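Local coordinates for protein cytochrome P450 (Novosphingobium aromaticivorans, PDB 3OFT) that belongs to the cytochrome P450 family of haem proteins and carries a protoporphyrin IX with its iron, held inside a largely helical fold, at residues V57-W61 with L306-H311; F149-D154 with D203-S207; A247-R252 with E368-A372. One frame throughout, in Å; residues are numbered along the deposited sequence.

Contact 1 of 3, residues V57-W61 with L306-H311. With HEM (protoporphyrin IX containing Fe), chain D.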
loop_
_atom_site.group_PDB
_atom_site.type_symbol
_atom_site.label_atom_id
_atom_site.label_comp_id
_atom_site.label_asym_id
_atom_site.label_seq_id
_atom_site.Cartn_x
_atom_site.Cartn_y
_atom_site.Cartn_z
ATOM N N VAL A 57 -17.388 -4.293 -3.101
ATOM C CA VAL A 57 -16.072 -3.617 -2.923
ATOM C C VAL A 57 -15.702 -2.969 -4.208
ATOM O O VAL A 57 -15.389 -1.752 -4.262
ATOM C CB VAL A 57 -14.926 -4.612 -2.563
ATOM C CG1 VAL A 57 -13.524 -3.882 -2.529
ATOM C CG2 VAL A 57 -15.186 -5.232 -1.209
ATOM N N ARG A 58 -15.745 -3.769 -5.282
ATOM C CA ARG A 58 -15.316 -3.264 -6.588
ATOM C C ARG A 58 -16.190 -2.081 -7.118
ATOM O O ARG A 58 -15.664 -1.075 -7.663
ATOM C CB ARG A 58 -15.255 -4.420 -7.597
ATOM C CG ARG A 58 -14.774 -4.022 -8.940
ATOM C CD ARG A 58 -13.280 -3.808 -8.946
ATOM N NE ARG A 58 -12.804 -3.651 -10.330
ATOM C CZ ARG A 58 -11.536 -3.786 -10.714
ATOM N NH1 ARG A 58 -10.611 -4.078 -9.821
ATOM N NH2 ARG A 58 -11.199 -3.601 -11.983
ATOM N N GLU A 59 -17.503 -2.186 -6.972
ATOM C CA GLU A 59 -18.416 -1.149 -7.461
ATOM C C GLU A 59 -18.294 0.161 -6.676
ATOM O O GLU A 59 -18.247 1.251 -7.249
ATOM C CB GLU A 59 -19.873 -1.634 -7.520
ATOM C CG GLU A 59 -20.618 -1.675 -6.180
ATOM C CD GLU A 59 -22.121 -1.921 -6.314
ATOM O OE1 GLU A 59 -22.752 -2.215 -5.272
ATOM O OE2 GLU A 59 -22.654 -1.829 -7.446
ATOM N N LEU A 60 -18.248 0.071 -5.360
ATOM C CA LEU A 60 -18.200 1.308 -4.554
ATOM C C LEU A 60 -16.853 2.032 -4.653
ATOM O O LEU A 60 -16.794 3.264 -4.633
ATOM C CB LEU A 60 -18.438 0.913 -3.108
ATOM C CG LEU A 60 -19.859 0.908 -2.538
ATOM C CD1 LEU A 60 -21.061 1.076 -3.482
ATOM C CD2 LEU A 60 -20.036 0.008 -1.236
ATOM N N TRP A 61 -15.768 1.269 -4.798
ATOM C CA TRP A 61 -14.422 1.851 -4.892
ATOM C C TRP A 61 -14.312 2.696 -6.154
ATOM O O TRP A 61 -13.628 3.731 -6.177
ATOM C CB TRP A 61 -13.387 0.727 -4.930
ATOM C CG TRP A 61 -11.980 1.112 -4.505
ATOM C CD1 TRP A 61 -11.233 2.177 -4.919
ATOM C CD2 TRP A 61 -11.157 0.358 -3.625
ATOM N NE1 TRP A 61 -9.969 2.137 -4.309
ATOM C CE2 TRP A 61 -9.915 1.025 -3.518
ATOM C CE3 TRP A 61 -11.353 -0.821 -2.907
ATOM C CZ2 TRP A 61 -8.867 0.549 -2.702
ATOM C CZ3 TRP A 61 -10.307 -1.306 -2.100
ATOM C CH2 TRP A 61 -9.081 -0.613 -2.012
ATOM N N LEU A 306 -13.598 0.006 2.520
ATOM C CA LEU A 306 -13.457 -0.878 1.366
ATOM C C LEU A 306 -12.156 -1.675 1.449
ATOM O O LEU A 306 -11.094 -1.128 1.172
ATOM C CB LEU A 306 -13.438 -0.048 0.074
ATOM C CG LEU A 306 -14.583 0.924 -0.142
ATOM C CD1 LEU A 306 -14.367 1.678 -1.437
ATOM C CD2 LEU A 306 -15.947 0.185 -0.178
ATOM N N PRO A 307 -12.242 -2.975 1.785
ATOM C CA PRO A 307 -11.069 -3.808 1.858
ATOM C C PRO A 307 -10.776 -4.497 0.537
ATOM O O PRO A 307 -11.566 -5.299 0.071
ATOM C CB PRO A 307 -11.423 -4.819 2.936
ATOM C CG PRO A 307 -12.916 -4.973 2.821
ATOM C CD PRO A 307 -13.437 -3.645 2.339
ATOM N N SER A 308 -9.615 -4.223 -0.042
ATOM C CA SER A 308 -9.264 -4.871 -1.320
ATOM C C SER A 308 -9.224 -6.407 -1.237
ATOM O O SER A 308 -9.566 -7.060 -2.224
ATOM C CB SER A 308 -7.946 -4.337 -1.891
ATOM O OG SER A 308 -6.885 -4.616 -0.988
ATOM N N VAL A 309 -8.868 -6.961 -0.076
ATOM C CA VAL A 309 -8.794 -8.420 0.113
ATOM C C VAL A 309 -10.149 -9.092 -0.203
ATOM O O VAL A 309 -10.166 -10.190 -0.731
ATOM C CB VAL A 309 -8.276 -8.820 1.540
ATOM C CG1 VAL A 309 -9.283 -8.393 2.618
ATOM C CG2 VAL A 309 -7.959 -10.364 1.637
ATOM N N LEU A 310 -11.274 -8.408 0.046
ATOM C CA LEU A 310 -12.579 -9.015 -0.143
ATOM C C LEU A 310 -13.071 -8.906 -1.594
ATOM O O LEU A 310 -14.111 -9.438 -1.945
ATOM C CB LEU A 310 -13.557 -8.373 0.860
ATOM C CG LEU A 310 -13.824 -9.145 2.150
ATOM C CD1 LEU A 310 -12.898 -10.389 2.518
ATOM C CD2 LEU A 310 -14.389 -8.386 3.320
ATOM N N HIS A 311 -12.333 -8.211 -2.454
ATOM C CA HIS A 311 -12.495 -8.454 -3.913
ATOM C C HIS A 311 -11.562 -9.566 -4.383
ATOM O O HIS A 311 -12.041 -10.619 -4.884
ATOM C CB HIS A 311 -12.253 -7.170 -4.732
ATOM C CG HIS A 311 -12.415 -7.344 -6.212
ATOM N ND1 HIS A 311 -13.521 -7.932 -6.787
ATOM C CD2 HIS A 311 -11.611 -6.984 -7.233
ATOM C CE1 HIS A 311 -13.377 -7.948 -8.102
ATOM N NE2 HIS A 311 -12.237 -7.362 -8.396
HETATM C CHA HEM D . -3.147 5.209 -4.401
HETATM C CHB HEM D . -1.973 0.686 -3.036
HETATM C CHC HEM D . 2.685 1.689 -3.813
HETATM C CHD HEM D . 1.612 6.364 -4.132
HETATM C C1A HEM D . -3.216 3.877 -4.035
HETATM C C2A HEM D . -4.444 3.140 -3.861
HETATM C C3A HEM D . -4.156 1.897 -3.490
HETATM C C4A HEM D . -2.699 1.801 -3.374
HETATM C CMA HEM D . -5.209 0.810 -3.161
HETATM C CAA HEM D . -5.876 3.693 -4.122
HETATM C CBA HEM D . -6.308 4.457 -2.891
HETATM C CGA HEM D . -7.743 4.952 -2.994
HETATM O O1A HEM D . -8.174 5.721 -2.079
HETATM O O2A HEM D . -8.506 4.618 -3.955
HETATM C C1B HEM D . -0.596 0.540 -3.136
HETATM C C2B HEM D . 0.144 -0.681 -2.941
HETATM C C3B HEM D . 1.438 -0.380 -3.166
HETATM C C4B HEM D . 1.528 1.027 -3.502
HETATM C CMB HEM D . -0.496 -2.029 -2.561
HETATM C CAB HEM D . 2.709 -1.232 -3.086
HETATM C CBB HEM D . 2.712 -2.521 -2.699
HETATM C C1C HEM D . 2.863 3.031 -3.976
HETATM C C2C HEM D . 4.110 3.723 -4.275
HETATM C C3C HEM D . 3.786 5.046 -4.329
HETATM C C4C HEM D . 2.358 5.192 -4.173
HETATM C CMC HEM D . 5.503 3.032 -4.428
HETATM C CAC HEM D . 4.661 6.286 -4.634
HETATM C CBC HEM D . 5.948 6.352 -4.310
HETATM C C1D HEM D . 0.268 6.481 -4.267
HETATM C C2D HEM D . -0.423 7.748 -4.458
HETATM C C3D HEM D . -1.888 7.372 -4.584
HETATM C C4D HEM D . -1.974 5.948 -4.417
HETATM C CMD HEM D . 0.217 9.176 -4.577
HETATM C CAD HEM D . -3.034 8.397 -4.821
HETATM C CBD HEM D . -3.406 8.276 -6.309
HETATM C CGD HEM D . -4.656 9.142 -6.496
HETATM O O1D HEM D . -5.344 9.507 -5.521
HETATM O O2D HEM D . -5.027 9.440 -7.637
HETATM N NA HEM D . -2.155 3.016 -3.748
HETATM N NB HEM D . 0.285 1.529 -3.521
HETATM N NC HEM D . 1.824 3.949 -3.970
HETATM N ND HEM D . -0.672 5.457 -4.225
HETATM FE FE HEM D . -0.182 3.475 -3.940
HETATM O O HOH W 1 -0.092 4.021 -1.614
#
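Trp61 of helix 54-62 meets Leu306 of strand 303-307 in the apolar part of this contact. CE3 of Trp61 lies 3.7 Å from CB of Leu306, and the two side chains run past each other in opposite directions. The chain turns at Ser308, just after the strand. The backbone N of Ser308 reaches the edge of the indole near its plane, 3.6 Å from CZ3 of Trp61. Val57 comes in one helical turn earlier. With CG1 anti to its backbone N (chi1 174°), it turns CG1 to within 3.5 Å of Pro307 O, while CG2 packs on CB of Leu310. Leu60 adds its CB, 3.9 Å from CD2 of Leu306.

A CH-pi contact joins the far end. CB of Arg58 sits over one face of the His311 ring, 4.1 Å from the ring centroid. The Arg58 chain bends about its CB-CG bond (chi2 76°), and CD also stays over the His311 ring. The guanidinium goes on to Thr336 OG1 and Ile333 O. Ser308 OG is hydrogen-bonded to Val281 O, just before strand 282-287.

Within these two segments, Trp61 makes the hydrogen bond to the haem. Its NE1 donates to the propionate oxygen O2A at 2.9 Å, with an N-H...O angle of 147°. Arg98, Arg285 and His343 also hydrogen-bond to the haem.

The chemistry is therefore divided. Mostly apolar contacts join the helix to the strand and the turn after it, and probably help fix the indole, so that its one N-H faces the propionate.

Contact 2 of 3, residues F149-D154 with D203-S207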
loop_
_atom_site.group_PDB
_atom_site.type_symbol
_atom_site.label_atom_id
_atom_site.label_comp_id
_atom_site.label_asym_id
_atom_site.label_seq_id
_atom_site.Cartn_x
_atom_site.Cartn_y
_atom_site.Cartn_z
ATOM N N PHE A 149 13.107 5.363 -1.553
ATOM C CA PHE A 149 12.625 6.752 -1.646
ATOM C C PHE A 149 13.771 7.710 -1.891
ATOM O O PHE A 149 13.680 8.618 -2.733
ATOM C CB PHE A 149 11.983 7.166 -0.338
ATOM C CG PHE A 149 11.550 8.600 -0.318
ATOM C CD1 PHE A 149 10.399 8.999 -1.004
ATOM C CD2 PHE A 149 12.322 9.559 0.344
ATOM C CE1 PHE A 149 10.002 10.349 -0.973
ATOM C CE2 PHE A 149 11.923 10.901 0.380
ATOM C CZ PHE A 149 10.753 11.284 -0.279
ATOM N N LEU A 150 14.832 7.540 -1.106
ATOM C CA LEU A 150 16.012 8.413 -1.210
ATOM C C LEU A 150 16.652 8.337 -2.598
ATOM O O LEU A 150 17.184 9.346 -3.136
ATOM C CB LEU A 150 17.043 7.983 -0.158
ATOM C CG LEU A 150 17.063 8.637 1.225
ATOM C CD1 LEU A 150 15.974 9.664 1.475
ATOM C CD2 LEU A 150 17.241 7.656 2.364
ATOM N N THR A 151 16.626 7.135 -3.182
ATOM C CA THR A 151 17.011 6.947 -4.593
ATOM C C THR A 151 16.075 7.652 -5.572
ATOM O O THR A 151 16.558 8.350 -6.489
ATOM C CB THR A 151 17.179 5.437 -4.941
ATOM O OG1 THR A 151 18.131 4.882 -4.030
ATOM C CG2 THR A 151 17.713 5.237 -6.351
ATOM N N LEU A 152 14.763 7.527 -5.381
ATOM C CA LEU A 152 13.788 8.171 -6.288
ATOM C C LEU A 152 13.932 9.702 -6.360
ATOM O O LEU A 152 13.779 10.284 -7.433
ATOM C CB LEU A 152 12.328 7.876 -5.911
ATOM C CG LEU A 152 11.762 6.457 -5.749
ATOM C CD1 LEU A 152 10.299 6.447 -5.212
ATOM C CD2 LEU A 152 11.892 5.629 -7.010
ATOM N N ILE A 153 14.218 10.344 -5.240
ATOM C CA ILE A 153 14.416 11.797 -5.240
ATOM C C ILE A 153 15.879 12.227 -5.468
ATOM O O ILE A 153 16.192 13.426 -5.532
ATOM C CB ILE A 153 13.779 12.461 -4.016
ATOM C CG1 ILE A 153 14.480 12.073 -2.712
ATOM C CG2 ILE A 153 12.298 12.109 -3.973
ATOM C CD1 ILE A 153 14.211 13.083 -1.645
ATOM N N ASP A 154 16.745 11.223 -5.620
ATOM C CA ASP A 154 18.167 11.393 -5.876
ATOM C C ASP A 154 18.898 12.281 -4.839
ATOM O O ASP A 154 19.528 13.280 -5.200
ATOM C CB ASP A 154 18.379 11.885 -7.310
ATOM C CG ASP A 154 19.820 11.682 -7.794
ATOM O OD1 ASP A 154 20.203 12.326 -8.791
ATOM O OD2 ASP A 154 20.567 10.898 -7.156
ATOM N N ASP A 203 16.379 15.722 -12.507
ATOM C CA ASP A 203 15.587 14.789 -13.302
ATOM C C ASP A 203 14.977 13.677 -12.425
ATOM O O ASP A 203 14.479 12.667 -12.943
ATOM C CB ASP A 203 16.487 14.140 -14.332
ATOM C CG ASP A 203 17.570 13.338 -13.686
ATOM O OD1 ASP A 203 17.866 13.629 -12.508
ATOM O OD2 ASP A 203 18.113 12.416 -14.325
ATOM N N ASP A 204 15.058 13.850 -11.114
ATOM C CA ASP A 204 14.473 12.913 -10.157
ATOM C C ASP A 204 12.947 13.025 -10.083
ATOM O O ASP A 204 12.349 13.916 -10.681
ATOM C CB ASP A 204 15.044 13.204 -8.769
ATOM C CG ASP A 204 14.635 14.575 -8.276
ATOM O OD1 ASP A 204 13.613 14.676 -7.552
ATOM O OD2 ASP A 204 15.274 15.568 -8.677
ATOM N N LEU A 205 12.327 12.138 -9.285
ATOM C CA LEU A 205 10.866 12.126 -9.148
ATOM C C LEU A 205 10.248 13.446 -8.733
ATOM O O LEU A 205 9.289 13.889 -9.372
ATOM C CB LEU A 205 10.408 11.036 -8.176
ATOM C CG LEU A 205 8.915 10.819 -7.937
ATOM C CD1 LEU A 205 8.127 10.615 -9.259
ATOM C CD2 LEU A 205 8.667 9.648 -6.920
ATOM N N PHE A 206 10.729 14.064 -7.653
ATOM C CA PHE A 206 10.097 15.306 -7.189
ATOM C C PHE A 206 10.243 16.393 -8.252
ATOM O O PHE A 206 9.279 17.101 -8.567
ATOM C CB PHE A 206 10.697 15.804 -5.867
ATOM C CG PHE A 206 10.144 15.134 -4.614
ATOM C CD1 PHE A 206 9.231 14.079 -4.677
ATOM C CD2 PHE A 206 10.562 15.595 -3.350
ATOM C CE1 PHE A 206 8.732 13.469 -3.477
ATOM C CE2 PHE A 206 10.094 14.985 -2.144
ATOM C CZ PHE A 206 9.192 13.942 -2.210
ATOM N N SER A 207 11.456 16.556 -8.774
ATOM C CA SER A 207 11.738 17.587 -9.793
ATOM C C SER A 207 10.807 17.504 -10.980
ATOM O O SER A 207 10.333 18.526 -11.514
ATOM C CB SER A 207 13.163 17.443 -10.338
ATOM O OG SER A 207 14.134 17.745 -9.364
#
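Ile153 and Phe206 meet where a Schellman motif at the end of helix 144-152 faces the N-cap of helix 205-210. This is the tight part. CG2 of Ile153 stands over the centre of the Phe206 ring, 3.6 Å from the centroid and 8° off the normal, a CH-pi contact. The first torsion of Ile153 puts CG2 anti to the carbonyl carbon, on the side of the Phe206 ring. Phe149 closes the ring's far end: its CZ is 3.6 Å from CZ of Phe206, and the two planes stand at 72°. Leu152 and Leu205 lie side by side and point the same way, with CD1 of Leu152 4.0 Å from CD2 of Leu205. Phe206 also packs on Cys228 and Leu231 of the long helix 221-252.

The two backbones are tied directly. Leu205 N donates to Leu152 O at 3.0 Å, nearly straight at 169°. An amide of the first turn of one helix thus takes up a carbonyl at the end of the other.

The other side is looser and exposed. Asp154, with positive phi, touches Asp204 only through CB, and its carboxylate comes near that of Asp203. The two like charges are close, and solvent probably screens them, as both residues are exposed. Asp204 is buried and caps its own helix: its OD1 accepts from Ser207 N at 3.1 Å, met from above the carboxylate plane.

Contact 3 of 3, residues A247-R252 with E368-A372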
loop_
_atom_site.group_PDB
_atom_site.type_symbol
_atom_site.label_atom_id
_atom_site.label_comp_id
_atom_site.label_asym_id
_atom_site.label_seq_id
_atom_site.Cartn_x
_atom_site.Cartn_y
_atom_site.Cartn_z
ATOM N N ALA A 247 7.968 -12.314 0.812
ATOM C CA ALA A 247 8.985 -13.133 1.518
ATOM C C ALA A 247 8.356 -14.264 2.332
ATOM O O ALA A 247 8.918 -15.365 2.377
ATOM C CB ALA A 247 9.887 -12.267 2.436
ATOM N N LEU A 248 7.244 -13.964 2.998
ATOM C CA LEU A 248 6.504 -14.958 3.803
ATOM C C LEU A 248 6.054 -16.110 2.877
ATOM O O LEU A 248 6.287 -17.289 3.185
ATOM C CB LEU A 248 5.294 -14.326 4.482
ATOM C CG LEU A 248 4.343 -15.310 5.189
ATOM C CD1 LEU A 248 5.126 -16.191 6.228
ATOM C CD2 LEU A 248 3.233 -14.509 5.875
ATOM N N HIS A 249 5.459 -15.741 1.733
ATOM C CA HIS A 249 5.067 -16.739 0.737
ATOM C C HIS A 249 6.212 -17.667 0.365
ATOM O O HIS A 249 6.045 -18.924 0.421
ATOM C CB HIS A 249 4.483 -16.114 -0.544
ATOM C CG HIS A 249 4.146 -17.145 -1.581
ATOM N ND1 HIS A 249 2.897 -17.714 -1.673
ATOM C CD2 HIS A 249 4.907 -17.756 -2.521
ATOM C CE1 HIS A 249 2.887 -18.608 -2.650
ATOM N NE2 HIS A 249 4.096 -18.655 -3.180
ATOM N N LEU A 250 7.348 -17.091 -0.029
ATOM C CA LEU A 250 8.504 -17.876 -0.444
ATOM C C LEU A 250 9.007 -18.775 0.683
ATOM O O LEU A 250 9.331 -19.943 0.428
ATOM C CB LEU A 250 9.640 -16.993 -0.975
ATOM C CG LEU A 250 9.336 -16.188 -2.240
ATOM C CD1 LEU A 250 10.461 -15.136 -2.507
ATOM C CD2 LEU A 250 9.228 -17.155 -3.439
ATOM N N ALA A 251 9.092 -18.238 1.899
ATOM C CA ALA A 251 9.525 -19.039 3.082
ATOM C C ALA A 251 8.610 -20.248 3.326
ATOM O O ALA A 251 9.097 -21.341 3.668
ATOM C CB ALA A 251 9.584 -18.161 4.347
ATOM N N ARG A 252 7.317 -20.056 3.087
ATOM C CA ARG A 252 6.310 -21.088 3.274
ATOM C C ARG A 252 6.171 -22.008 2.056
ATOM O O ARG A 252 5.582 -23.086 2.177
ATOM C CB ARG A 252 4.951 -20.447 3.582
ATOM C CG ARG A 252 4.738 -20.055 5.010
ATOM C CD ARG A 252 3.414 -19.354 5.169
ATOM N NE ARG A 252 3.132 -19.095 6.582
ATOM C CZ ARG A 252 2.168 -18.290 7.025
ATOM N NH1 ARG A 252 1.390 -17.644 6.177
ATOM N NH2 ARG A 252 1.988 -18.125 8.330
ATOM N N GLU A 368 18.631 -21.239 -0.007
ATOM C CA GLU A 368 17.280 -21.634 0.354
ATOM C C GLU A 368 17.017 -21.138 1.766
ATOM O O GLU A 368 17.922 -21.196 2.631
ATOM C CB GLU A 368 17.103 -23.149 0.263
ATOM C CG GLU A 368 15.667 -23.571 0.516
ATOM C CD GLU A 368 15.359 -25.021 0.128
ATOM O OE1 GLU A 368 14.186 -25.405 0.290
ATOM O OE2 GLU A 368 16.268 -25.776 -0.329
ATOM N N PHE A 369 15.820 -20.618 2.002
ATOM C CA PHE A 369 15.490 -20.071 3.323
ATOM C C PHE A 369 14.144 -20.600 3.817
ATOM O O PHE A 369 13.322 -21.093 3.024
ATOM C CB PHE A 369 15.570 -18.514 3.351
ATOM C CG PHE A 369 14.626 -17.845 2.393
ATOM C CD1 PHE A 369 13.362 -17.416 2.811
ATOM C CD2 PHE A 369 14.975 -17.689 1.058
ATOM C CE1 PHE A 369 12.463 -16.812 1.919
ATOM C CE2 PHE A 369 14.048 -17.092 0.128
ATOM C CZ PHE A 369 12.807 -16.649 0.588
ATOM N N ALA A 370 13.904 -20.487 5.131
ATOM C CA ALA A 370 12.703 -21.040 5.750
ATOM C C ALA A 370 12.310 -20.229 6.962
ATOM O O ALA A 370 13.097 -19.403 7.456
ATOM C CB ALA A 370 12.956 -22.523 6.194
ATOM N N LEU A 371 11.111 -20.495 7.487
ATOM C CA LEU A 371 10.763 -19.878 8.759
ATOM C C LEU A 371 11.628 -20.482 9.890
ATOM O O LEU A 371 12.026 -21.649 9.816
ATOM C CB LEU A 371 9.286 -20.081 9.062
ATOM C CG LEU A 371 8.291 -19.375 8.131
ATOM C CD1 LEU A 371 6.916 -19.875 8.527
ATOM C CD2 LEU A 371 8.348 -17.854 8.213
ATOM N N ALA A 372 11.913 -19.687 10.911
ATOM C CA ALA A 372 12.608 -20.184 12.110
ATOM C C ALA A 372 11.786 -21.264 12.807
ATOM O O ALA A 372 10.551 -21.200 12.805
ATOM C CB ALA A 372 12.895 -19.056 13.073
HETATM O O HOH W 2 11.563 -23.020 3.041
#
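Phe369 points its ring end, CZ and CE1, at the last turns of helix 221-252, where CZ comes 3.5 Å from CB of Leu250. CE1 of the same ring lies 4.0 Å from CB of Ala251. Ala247 O sits at the ring edge, in its plane. With CG of Phe369 between the backbone N and the carbonyl carbon (chi1 60°), the ring is directed to the helix. Trp362 of helix 348-365 meets Phe369 edge-to-face.

Leu371 reaches the helix two residues on. Its CD2 touches CB of Ala251 and CD1 of Leu248, each at 4.1 Å. Its CD1 approaches the aliphatic CG of Arg252. Within the helix, CD1 of Leu248 lies over one face of the Arg252 guanidinium, 3.5 Å above its plane. Ala251 is central here: its small side chain meets both Phe369 and Leu371, and the backbones approach to 4.6 Å between CA of Ala251 and CA of Ala370.

One water bridges the backbones. It donates to Ala251 O at 3.0 Å and to Phe369 O at 2.6 Å, and so joins two carbonyls that cannot bond to each other.

The axes of segments 247-252 and 369-371 run at 97° and approach to 7.1 Å. Strand 369-371 pairs with strand 386-394, which also packs on Leu248 and Ala251. The arrangement is that of the P450 fold, in which the C-terminal end of the long central helix packs against a small antiparallel sheet built mostly from C-terminal strands.

Overall arrangement
The three contacts lie at different distances from the haem and do not touch one another. Contact 1 bonds to it directly through Trp61, whose side chain also lies about 7 Å from the bound (2R,5R)-hexane-2,5-diol. Contact 2 brings the side chain of Leu152 to about 4 Å from the haem. Contact 3 is more distant, with the Ala247 side chain about 13 Å away. Contacts 1 and 2 lie on opposite sides of the chain's centre, about 32 Å apart between centres. The centres of contacts 1 and 3 are about 29 Å apart, and the two interleave along the sequence. Helix 221-252 links contacts 2 and 3, whose centres are about 32 Å apart: it covers Phe149 and Phe206 and ends in contact 3.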